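Local coordinates for protein toll (Drosophila melanogaster, PDB 4LXR) that binds the cleaved, active form of the cytokine Spätzle as a leucine-rich-repeat receptor, switching on signalling in dorsal-ventral patterning and antifungal immunity, at residues 111-116 and 134-139; 138-143 and 160-165; 150-155 and 175-180; 164-169 and 187-192. All blocks are in the same frame, centred on the assembly; numbering follows the deposited sequence.

In the fold
These contacts follow the leucine-rich-repeat solenoid of the Toll ectodomain coil by coil from near its N-terminal end. Contact 1 closes a loop that runs from 111-116 through strand 127-131 to 134-139. Contact 2 begins where contact 1 ends, sharing Ile138 and Pro139, and closes the next coil at 160-165. Contact 3 opens at 150-155, within the span of contact 2, and crosses it by ending at 175-180, pairing strand 151-155 with strand 174-176. Contact 4 starts on His164 and Leu165, where contact 2 stops, and crosses contact 3 in turn to reach 187-192. Leu152, Leu154 and Phe177 of contact 3 pack on residues of contacts 2 and 4, joining strand side and loop side through the core.

Contact 1. Residues 111-116 and 134-139; sequences GMNITR and RLTHIP. With NAG (2-acetamido-2-deoxy-beta-D-glucopyranose), chain I.
Where two successive coils near the N-terminal end of the leucine-rich-repeat ectodomain lie side by side, in the loops after the parallel strands 102-106 and 127-131, the glycosylated Asn113 meets Thr136 and His137. Its side chain is directed at the neighbouring loop, with CG anti to its own carbonyl carbon (chi1 -67°), and the two ends of the amide do different work. ND2 is covalently joined to C1 of an N-acetylglucosamine, a bond of 1.5 Å. OD1 accepts a hydrogen bond from His137 N at 3.1 Å; the N-H...O angle is 152°, and the donor stands above the carbonyl plane, 57° out of it. A water also donates to Asn113 OD1 at 3.0 Å and bonds to Thr136 OG1. A second water links the backbones, accepting from Ile114 N at 2.8 Å and donating to His137 O at 2.9 Å. Farther along, the Pro139 ring rests on the other loop, its CD 3.1 Å from Ile114 O, while the side chains of Ile114 and Pro139 cross at about a right angle. Ile114 and Ile138 both pack on Phe130 of strand 127-131. The sugar leans on the neighbouring coil, its O5 3.5 Å from His137 CB. The bonds to OD1, from His137 N and a water, probably restrict rotation of the amide, which would limit the directions in which the glycan can leave the surface.

Contact 2. Residues 138-143 and 160-165; sequences IPANLL and EMPSHL
Ala140 CB is pressed against the imidazole of His164, standing 3.1 Å above the ring plane and displaced toward the rim on the NE2 side. Chi1 of His164 (73°) places CG between its own backbone N and carbonyl carbon, and the ring beyond it comes nearer the other loop. The same methyl also abuts the Pro162 ring, with Ala140 CB 3.8 Å from Pro162 CG, so two rings pack around one small side chain. Backbone packs as closely: Leu165 CA sends its hydrogen toward Ala140 O in a CA-H...O contact of 3.2 Å, with 147° at the hydrogen. These loops belong to neighbouring coils of the leucine-rich-repeat solenoid, on the side away from the strands. The first contains a type I turn from Pro139 to Leu142, closed by Leu142 N to Pro139 O at 2.9 Å; the second, part of LRR 1, enters a 3-10 segment at Ser163. Inward, Leu143 CD1 meets Leu165 CD1 at 3.9 Å, and these leucines continue onto Leu152 and Leu154 of strand 151-155, in the buried core. The other flank is held more loosely, by water. One water accepts from Leu143 N at 2.9 Å and has both Ala140 O and Leu165 O within bonding distance. Another sits between Leu143 O and Leu165 O, 2.6 Å from the latter, where the two backbones do not bond to each other directly.

Contact 3. Residues 150-155 and 175-180; sequences SHLELR and IEFGSN
Arg155 lays its guanidinium over Ser179, whose CB stands 3.7 Å above the centre of the plane, while Arg155 NH1 makes a salt bridge to Asp55 of a Spätzle chain. Beside it, Glu153 and Glu176 run side by side in the same direction, Glu153 CD only 3.4 Å from Glu176 CG. A bend at chi2 (53°) turns CD of Glu176 off the line of its extended neighbour, and the carboxylate planes are 69° apart. Their like charges probably repel; Glu153 OE2 is paired with Arg7 of one Spätzle chain, and Glu176 OE1 bonds to Tyr64 of the other. Parallel strand pairing underlies this, with Glu176 N bonded to Leu152 O at 2.9 Å and Leu154 N to Glu176 O at 3.2 Å. On the opposite sheet face, Leu152 CD2 meets the edge of the Phe177 ring, 3.8 Å from CZ. Asn180 closes the far end: ND2 donates to Leu154 O at 3.0 Å and to Phe177 O at 2.7 Å, both nearly in the amide plane, and OD1 accepts from Ala156 N and Ile158 N. An alanine here would probably leave Ala156 N and Ile158 N without their acceptor and cost Leu154 O and Phe177 O one donor each, freeing the turn after the strand to shift. Ile175, Phe177 and Asn180 fit the LxxLxLxxN signature of leucine-rich repeats, whose concave strand face here receives Spätzle.

Contact 4. Residues 164-169 and 187-192; sequences HLFDDL and RGIFGK
Phe166 and Ile189 cross obliquely, the isoleucine lying over one face of the ring. Ile189 CD1 makes a CH-pi contact 4.2 Å from the ring centroid and 15° off the normal, and CG2 comes still closer to a ring atom, 3.5 Å from Phe166 CD2. The opposite ring face is met by Leu165 CD2, so the ring is sandwiched between aliphatic groups. Pro162, Phe166 and Leu169 match the PxxxFxxL portion of the typical leucine-rich-repeat consensus, and Phe190 holds the equivalent position one coil on; the contact thus joins LRR 1 to LRR 2 on the side away from the strands. Replacing Phe166 with an alanine would probably open a gap beside Ile189, Phe177 and Met193, which all touch its side chain. Nearer the surface, Lys192 lies alongside Asp167, pointing the same way, and its CB rests on Phe166 O at 3.4 Å. A bend at chi2 (-60°) carries CD to 3.7 Å from Asp167 O. The charged ends stay apart, with Lys192 NZ 4.4 Å from Asp167 OD1, beyond a salt bridge. A water crosses between the backbones, donating to Asp167 O at 2.6 Å and to Lys192 O at 3.2 Å.

Contact 1. Residues 111-116 and 134-139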
# COMPACT_ATOMS: atom_id res chain seq x y z
N GLY A 111 -5.78 47.69 -5.60
CA GLY A 111 -6.27 48.98 -6.06
C GLY A 111 -5.40 50.14 -5.58
O GLY A 111 -5.48 51.22 -6.13
N MET A 112 -4.57 49.87 -4.57
CA MET A 112 -3.72 50.86 -3.90
C MET A 112 -2.78 50.12 -2.93
O MET A 112 -2.89 48.90 -2.74
CB MET A 112 -4.59 51.85 -3.11
CG MET A 112 -5.29 51.22 -1.89
SD MET A 112 -6.51 52.29 -1.06
CE MET A 112 -5.43 53.51 -0.24
N ASN A 113 -1.85 50.86 -2.33
CA ASN A 113 -1.01 50.34 -1.24
C ASN A 113 -1.79 50.35 0.08
O ASN A 113 -2.66 51.20 0.28
CB ASN A 113 0.25 51.22 -1.08
CG ASN A 113 1.21 51.11 -2.28
OD1 ASN A 113 1.50 50.01 -2.75
ND2 ASN A 113 1.70 52.26 -2.77
N ILE A 114 -1.49 49.43 0.99
CA ILE A 114 -2.13 49.44 2.31
C ILE A 114 -1.67 50.64 3.15
O ILE A 114 -0.54 51.11 3.01
CB ILE A 114 -1.90 48.07 3.06
CG1 ILE A 114 -2.94 47.85 4.17
CG2 ILE A 114 -0.48 47.96 3.57
CD1 ILE A 114 -2.89 46.44 4.80
N THR A 115 -2.55 51.16 4.00
CA THR A 115 -2.20 52.29 4.83
C THR A 115 -2.54 52.02 6.29
O THR A 115 -3.36 51.16 6.60
CB THR A 115 -2.95 53.59 4.43
OG1 THR A 115 -4.34 53.46 4.77
CG2 THR A 115 -2.81 53.91 2.94
N ARG A 116 -1.94 52.81 7.17
CA ARG A 116 -2.27 52.82 8.58
C ARG A 116 -3.77 53.07 8.82
O ARG A 116 -4.40 52.43 9.66
CB ARG A 116 -1.43 53.87 9.32
CG ARG A 116 -1.68 53.90 10.81
CD ARG A 116 -1.21 55.21 11.43
NE ARG A 116 -2.16 56.29 11.14
CZ ARG A 116 -1.88 57.59 11.23
NH1 ARG A 116 -2.83 58.49 10.95
NH2 ARG A 116 -0.66 58.00 11.58
N ARG A 134 0.82 41.25 -5.65
CA ARG A 134 0.98 42.49 -6.40
C ARG A 134 2.29 43.17 -5.99
O ARG A 134 2.69 43.05 -4.84
CB ARG A 134 -0.16 43.45 -6.09
CG ARG A 134 -1.50 43.08 -6.66
CD ARG A 134 -1.71 43.69 -8.05
NE ARG A 134 -0.84 43.09 -9.05
CZ ARG A 134 -0.98 41.85 -9.52
NH1 ARG A 134 -1.96 41.08 -9.05
NH2 ARG A 134 -0.14 41.38 -10.43
N LEU A 135 2.95 43.84 -6.93
CA LEU A 135 4.01 44.77 -6.55
C LEU A 135 3.35 45.82 -5.66
O LEU A 135 2.38 46.45 -6.04
CB LEU A 135 4.65 45.42 -7.79
CG LEU A 135 5.60 46.61 -7.51
CD1 LEU A 135 6.80 46.20 -6.65
CD2 LEU A 135 6.08 47.21 -8.82
N THR A 136 3.87 45.97 -4.45
CA THR A 136 3.21 46.81 -3.46
C THR A 136 4.24 47.32 -2.44
O THR A 136 5.38 46.82 -2.36
CB THR A 136 2.10 46.01 -2.73
OG1 THR A 136 1.11 46.90 -2.22
CG2 THR A 136 2.67 45.19 -1.58
N HIS A 137 3.84 48.31 -1.67
CA HIS A 137 4.72 48.87 -0.65
C HIS A 137 3.99 48.94 0.65
O HIS A 137 2.89 49.50 0.71
CB HIS A 137 5.18 50.28 -1.01
CG HIS A 137 6.09 50.89 0.02
ND1 HIS A 137 5.68 51.86 0.90
CD2 HIS A 137 7.38 50.62 0.33
CE1 HIS A 137 6.69 52.20 1.69
NE2 HIS A 137 7.73 51.45 1.36
N ILE A 138 4.56 48.35 1.69
CA ILE A 138 3.97 48.47 3.03
C ILE A 138 4.63 49.63 3.81
O ILE A 138 5.84 49.61 4.02
CB ILE A 138 4.09 47.17 3.80
CG1 ILE A 138 3.34 46.05 3.03
CG2 ILE A 138 3.52 47.31 5.23
CD1 ILE A 138 3.60 44.74 3.61
N PRO A 139 3.84 50.65 4.21
CA PRO A 139 4.43 51.79 4.93
C PRO A 139 4.70 51.38 6.36
O PRO A 139 3.90 50.66 6.96
CB PRO A 139 3.33 52.85 4.89
CG PRO A 139 2.07 52.08 4.84
CD PRO A 139 2.39 50.82 4.01
C1 NAG I . 2.99 52.10 -3.42
C2 NAG I . 2.53 52.54 -4.82
C3 NAG I . 3.73 52.75 -5.76
C4 NAG I . 4.81 53.60 -5.11
C5 NAG I . 5.16 53.06 -3.73
C6 NAG I . 6.18 53.91 -3.00
C7 NAG I . 0.36 51.79 -5.73
C8 NAG I . -0.11 53.21 -5.54
N2 NAG I . 1.63 51.54 -5.38
O3 NAG I . 3.28 53.39 -6.95
O4 NAG I . 5.99 53.58 -5.91
O5 NAG I . 3.98 53.01 -2.93
O6 NAG I . 5.61 54.58 -1.87
O7 NAG I . -0.37 50.92 -6.19
O HOH W 1 -0.34 47.99 -3.95
O HOH W 2 0.67 47.73 0.33

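Contact 2. Residues 138-143 and 160-165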
# COMPACT_ATOMS: atom_id res chain seq x y z
N ILE A 138 4.56 48.35 1.69
CA ILE A 138 3.97 48.47 3.03
C ILE A 138 4.63 49.63 3.81
O ILE A 138 5.84 49.61 4.02
CB ILE A 138 4.09 47.17 3.80
CG1 ILE A 138 3.34 46.05 3.03
CG2 ILE A 138 3.52 47.31 5.23
CD1 ILE A 138 3.60 44.74 3.61
N PRO A 139 3.84 50.65 4.21
CA PRO A 139 4.43 51.79 4.93
C PRO A 139 4.70 51.38 6.36
O PRO A 139 3.90 50.66 6.96
CB PRO A 139 3.33 52.85 4.89
CG PRO A 139 2.07 52.08 4.84
CD PRO A 139 2.39 50.82 4.01
N ALA A 140 5.82 51.83 6.91
CA ALA A 140 6.29 51.33 8.18
C ALA A 140 5.49 51.83 9.39
O ALA A 140 5.70 51.36 10.50
CB ALA A 140 7.76 51.62 8.34
N ASN A 141 4.57 52.77 9.17
CA ASN A 141 3.61 53.10 10.22
C ASN A 141 2.32 52.27 10.19
O ASN A 141 1.38 52.56 10.94
CB ASN A 141 3.29 54.60 10.23
CG ASN A 141 2.36 55.01 9.10
OD1 ASN A 141 2.21 54.29 8.10
ND2 ASN A 141 1.75 56.17 9.26
N LEU A 142 2.27 51.24 9.33
CA LEU A 142 1.06 50.39 9.21
C LEU A 142 0.51 49.93 10.56
O LEU A 142 -0.70 50.00 10.81
CB LEU A 142 1.33 49.18 8.30
CG LEU A 142 0.14 48.22 8.12
CD1 LEU A 142 -1.05 48.91 7.44
CD2 LEU A 142 0.51 46.91 7.41
N LEU A 143 1.40 49.52 11.46
CA LEU A 143 0.98 48.82 12.69
C LEU A 143 1.06 49.72 13.91
O LEU A 143 1.29 49.27 15.04
CB LEU A 143 1.82 47.55 12.89
CG LEU A 143 1.69 46.53 11.73
CD1 LEU A 143 2.70 45.41 11.89
CD2 LEU A 143 0.27 45.96 11.66
N GLU A 160 12.66 45.15 2.50
CA GLU A 160 13.21 45.67 3.75
C GLU A 160 12.11 46.18 4.66
O GLU A 160 11.04 46.58 4.19
CB GLU A 160 14.24 46.78 3.46
CG GLU A 160 13.65 47.96 2.73
CD GLU A 160 14.66 48.66 1.84
OE1 GLU A 160 15.50 49.43 2.37
OE2 GLU A 160 14.62 48.43 0.60
N MET A 161 12.34 46.14 5.97
CA MET A 161 11.39 46.71 6.90
C MET A 161 12.08 47.71 7.81
O MET A 161 12.96 47.33 8.58
CB MET A 161 10.75 45.63 7.76
CG MET A 161 9.92 44.65 6.95
SD MET A 161 9.65 43.12 7.85
CE MET A 161 8.33 42.35 6.90
N PRO A 162 11.66 48.99 7.73
CA PRO A 162 12.25 49.98 8.64
C PRO A 162 11.88 49.56 10.04
O PRO A 162 10.80 48.98 10.26
CB PRO A 162 11.56 51.31 8.23
CG PRO A 162 11.16 51.10 6.79
CD PRO A 162 10.78 49.60 6.72
N SER A 163 12.81 49.78 10.95
CA SER A 163 12.69 49.35 12.34
C SER A 163 11.42 49.85 13.01
O SER A 163 10.94 49.22 13.93
CB SER A 163 13.90 49.84 13.15
OG SER A 163 15.08 49.19 12.72
N HIS A 164 10.88 50.99 12.57
CA HIS A 164 9.78 51.61 13.30
C HIS A 164 8.43 50.91 13.12
O HIS A 164 7.46 51.25 13.80
CB HIS A 164 9.71 53.15 13.10
CG HIS A 164 9.21 53.60 11.75
ND1 HIS A 164 10.06 54.02 10.74
CD2 HIS A 164 7.95 53.79 11.28
CE1 HIS A 164 9.34 54.41 9.70
NE2 HIS A 164 8.06 54.27 10.00
N LEU A 165 8.39 49.88 12.26
CA LEU A 165 7.19 49.07 12.07
C LEU A 165 6.87 48.39 13.38
O LEU A 165 5.69 48.22 13.72
CB LEU A 165 7.38 48.03 10.96
CG LEU A 165 6.19 47.09 10.68
CD1 LEU A 165 5.07 47.75 9.85
CD2 LEU A 165 6.67 45.85 10.00
O HOH W 3 4.03 50.18 12.40
O HOH W 4 4.10 49.12 15.63

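Contact 3. Residues 150-155 and 175-180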
# COMPACT_ATOMS: atom_id res chain seq x y z
N SER A 150 -0.52 39.57 18.90
CA SER A 150 0.41 38.56 19.33
C SER A 150 0.98 37.82 18.13
O SER A 150 2.06 37.22 18.22
CB SER A 150 -0.24 37.59 20.33
OG SER A 150 -1.08 36.67 19.69
N HIS A 151 0.29 37.87 16.99
CA HIS A 151 0.72 37.10 15.81
C HIS A 151 0.59 37.95 14.55
O HIS A 151 -0.48 38.46 14.26
CB HIS A 151 -0.09 35.80 15.67
CG HIS A 151 0.46 34.85 14.63
ND1 HIS A 151 0.47 35.14 13.28
CD2 HIS A 151 0.98 33.61 14.75
CE1 HIS A 151 1.01 34.13 12.62
NE2 HIS A 151 1.32 33.18 13.48
N LEU A 152 1.68 38.08 13.82
CA LEU A 152 1.73 38.97 12.68
C LEU A 152 2.27 38.19 11.51
O LEU A 152 3.29 37.52 11.63
CB LEU A 152 2.68 40.17 12.96
CG LEU A 152 3.06 41.04 11.74
CD1 LEU A 152 1.80 41.77 11.21
CD2 LEU A 152 4.17 42.06 12.08
N GLU A 153 1.61 38.31 10.36
CA GLU A 153 2.12 37.72 9.15
C GLU A 153 2.02 38.71 8.03
O GLU A 153 0.96 39.28 7.79
CB GLU A 153 1.35 36.41 8.78
CG GLU A 153 1.83 35.79 7.42
CD GLU A 153 1.33 34.32 7.21
OE1 GLU A 153 1.38 33.79 6.07
OE2 GLU A 153 0.87 33.71 8.19
N LEU A 154 3.13 38.90 7.31
CA LEU A 154 3.13 39.83 6.19
C LEU A 154 3.80 39.13 5.07
O LEU A 154 4.90 38.60 5.23
CB LEU A 154 3.89 41.14 6.51
CG LEU A 154 3.32 42.01 7.62
CD1 LEU A 154 4.25 43.20 7.92
CD2 LEU A 154 1.96 42.51 7.20
N ARG A 155 3.16 39.14 3.93
CA ARG A 155 3.73 38.50 2.77
C ARG A 155 3.47 39.38 1.57
O ARG A 155 2.36 39.41 1.05
CB ARG A 155 3.10 37.13 2.53
CG ARG A 155 3.86 36.38 1.46
CD ARG A 155 3.38 35.00 1.22
NE ARG A 155 3.62 34.02 2.28
CZ ARG A 155 3.63 32.71 2.01
NH1 ARG A 155 3.45 32.34 0.76
NH2 ARG A 155 3.80 31.79 2.96
N ILE A 175 6.21 36.08 14.58
CA ILE A 175 6.41 36.82 13.35
C ILE A 175 6.50 35.79 12.25
O ILE A 175 7.28 34.85 12.33
CB ILE A 175 7.73 37.60 13.36
CG1 ILE A 175 7.55 38.93 14.08
CG2 ILE A 175 8.22 37.85 11.92
CD1 ILE A 175 8.88 39.64 14.47
N GLU A 176 5.69 35.98 11.22
CA GLU A 176 5.76 35.14 10.05
C GLU A 176 6.06 36.06 8.87
O GLU A 176 5.15 36.70 8.33
CB GLU A 176 4.43 34.37 9.86
CG GLU A 176 4.37 33.52 8.55
CD GLU A 176 5.57 32.57 8.42
OE1 GLU A 176 5.42 31.36 8.76
OE2 GLU A 176 6.66 33.03 8.00
N PHE A 177 7.34 36.16 8.51
CA PHE A 177 7.75 36.95 7.34
C PHE A 177 8.29 36.06 6.25
O PHE A 177 9.01 36.51 5.36
CB PHE A 177 8.83 37.99 7.71
CG PHE A 177 8.32 39.12 8.55
CD1 PHE A 177 6.95 39.36 8.67
CD2 PHE A 177 9.21 39.96 9.23
CE1 PHE A 177 6.45 40.42 9.46
CE2 PHE A 177 8.73 41.02 10.05
CZ PHE A 177 7.35 41.26 10.14
N GLY A 178 7.96 34.77 6.34
CA GLY A 178 8.40 33.81 5.35
C GLY A 178 7.96 34.22 3.95
O GLY A 178 6.89 34.80 3.78
N SER A 179 8.80 33.94 2.97
CA SER A 179 8.50 34.13 1.56
C SER A 179 8.40 35.60 1.16
O SER A 179 7.45 36.04 0.51
CB SER A 179 7.25 33.35 1.13
OG SER A 179 7.32 33.07 -0.25
N ASN A 180 9.41 36.36 1.55
CA ASN A 180 9.51 37.74 1.15
C ASN A 180 10.82 37.91 0.44
O ASN A 180 11.32 36.95 -0.17
CB ASN A 180 9.37 38.68 2.36
CG ASN A 180 7.91 38.88 2.76
OD1 ASN A 180 7.14 39.55 2.06
ND2 ASN A 180 7.51 38.26 3.88
O HOH W 5 4.86 35.37 5.20

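Contact 4. Residues 164-169 and 187-192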
# COMPACT_ATOMS: atom_id res chain seq x y z
N HIS A 164 10.88 50.99 12.57
CA HIS A 164 9.78 51.61 13.30
C HIS A 164 8.43 50.91 13.12
O HIS A 164 7.46 51.25 13.80
CB HIS A 164 9.71 53.15 13.10
CG HIS A 164 9.21 53.60 11.75
ND1 HIS A 164 10.06 54.02 10.74
CD2 HIS A 164 7.95 53.79 11.28
CE1 HIS A 164 9.34 54.41 9.70
NE2 HIS A 164 8.06 54.27 10.00
N LEU A 165 8.39 49.88 12.26
CA LEU A 165 7.19 49.07 12.07
C LEU A 165 6.87 48.39 13.38
O LEU A 165 5.69 48.22 13.72
CB LEU A 165 7.38 48.03 10.96
CG LEU A 165 6.19 47.09 10.68
CD1 LEU A 165 5.07 47.75 9.85
CD2 LEU A 165 6.67 45.85 10.00
N PHE A 166 7.92 48.05 14.12
CA PHE A 166 7.80 47.29 15.36
C PHE A 166 7.60 48.11 16.63
O PHE A 166 7.49 47.53 17.73
CB PHE A 166 9.02 46.37 15.52
CG PHE A 166 9.28 45.51 14.31
CD1 PHE A 166 8.64 44.29 14.17
CD2 PHE A 166 10.13 45.94 13.30
CE1 PHE A 166 8.85 43.50 13.05
CE2 PHE A 166 10.34 45.16 12.18
CZ PHE A 166 9.70 43.92 12.06
N ASP A 167 7.51 49.43 16.49
CA ASP A 167 7.41 50.36 17.64
C ASP A 167 6.34 49.96 18.68
O ASP A 167 6.59 50.00 19.87
CB ASP A 167 7.13 51.81 17.16
CG ASP A 167 8.41 52.62 16.90
OD1 ASP A 167 9.50 52.02 16.85
OD2 ASP A 167 8.32 53.87 16.74
N ASP A 168 5.15 49.56 18.23
CA ASP A 168 4.04 49.35 19.17
C ASP A 168 3.67 47.87 19.39
O ASP A 168 2.62 47.55 19.97
CB ASP A 168 2.83 50.16 18.72
CG ASP A 168 3.11 51.67 18.71
OD1 ASP A 168 3.83 52.15 19.61
OD2 ASP A 168 2.63 52.36 17.79
N LEU A 169 4.53 46.96 18.94
CA LEU A 169 4.20 45.53 18.96
C LEU A 169 4.70 44.84 20.24
O LEU A 169 5.41 43.85 20.18
CB LEU A 169 4.76 44.85 17.72
CG LEU A 169 4.38 45.59 16.43
CD1 LEU A 169 4.88 44.84 15.21
CD2 LEU A 169 2.87 45.80 16.36
N ARG A 187 17.36 46.41 12.31
CA ARG A 187 18.16 46.61 13.50
C ARG A 187 17.35 47.12 14.68
O ARG A 187 16.37 47.86 14.50
CB ARG A 187 19.31 47.58 13.22
CG ARG A 187 20.38 47.02 12.30
CD ARG A 187 21.05 45.78 12.86
NE ARG A 187 22.33 45.54 12.21
CZ ARG A 187 23.08 44.45 12.39
NH1 ARG A 187 22.66 43.49 13.19
NH2 ARG A 187 24.24 44.32 11.75
N GLY A 188 17.78 46.74 15.88
CA GLY A 188 17.19 47.21 17.13
C GLY A 188 15.69 47.00 17.29
O GLY A 188 15.00 47.86 17.83
N ILE A 189 15.18 45.86 16.84
CA ILE A 189 13.73 45.63 16.92
C ILE A 189 13.31 44.78 18.12
O ILE A 189 12.21 44.95 18.66
CB ILE A 189 13.17 45.00 15.63
CG1 ILE A 189 13.70 43.58 15.43
CG2 ILE A 189 13.48 45.89 14.42
CD1 ILE A 189 13.20 42.92 14.16
N PHE A 190 14.19 43.89 18.55
CA PHE A 190 13.83 42.92 19.59
C PHE A 190 13.53 43.54 20.96
O PHE A 190 12.71 43.01 21.73
CB PHE A 190 14.91 41.86 19.68
CG PHE A 190 15.02 41.03 18.44
CD1 PHE A 190 14.05 40.08 18.14
CD2 PHE A 190 16.09 41.19 17.58
CE1 PHE A 190 14.16 39.32 17.00
CE2 PHE A 190 16.20 40.44 16.44
CZ PHE A 190 15.23 39.49 16.15
N GLY A 191 14.16 44.67 21.25
CA GLY A 191 13.84 45.42 22.47
C GLY A 191 12.41 45.92 22.46
O GLY A 191 11.85 46.26 23.49
N LYS A 192 11.80 45.97 21.27
CA LYS A 192 10.41 46.42 21.15
C LYS A 192 9.42 45.29 21.43
O LYS A 192 8.26 45.55 21.74
CB LYS A 192 10.16 46.98 19.74
CG LYS A 192 10.77 48.34 19.49
CD LYS A 192 10.20 49.35 20.49
CE LYS A 192 10.86 50.73 20.38
NZ LYS A 192 10.11 51.73 21.19
O HOH W 6 6.72 48.34 21.84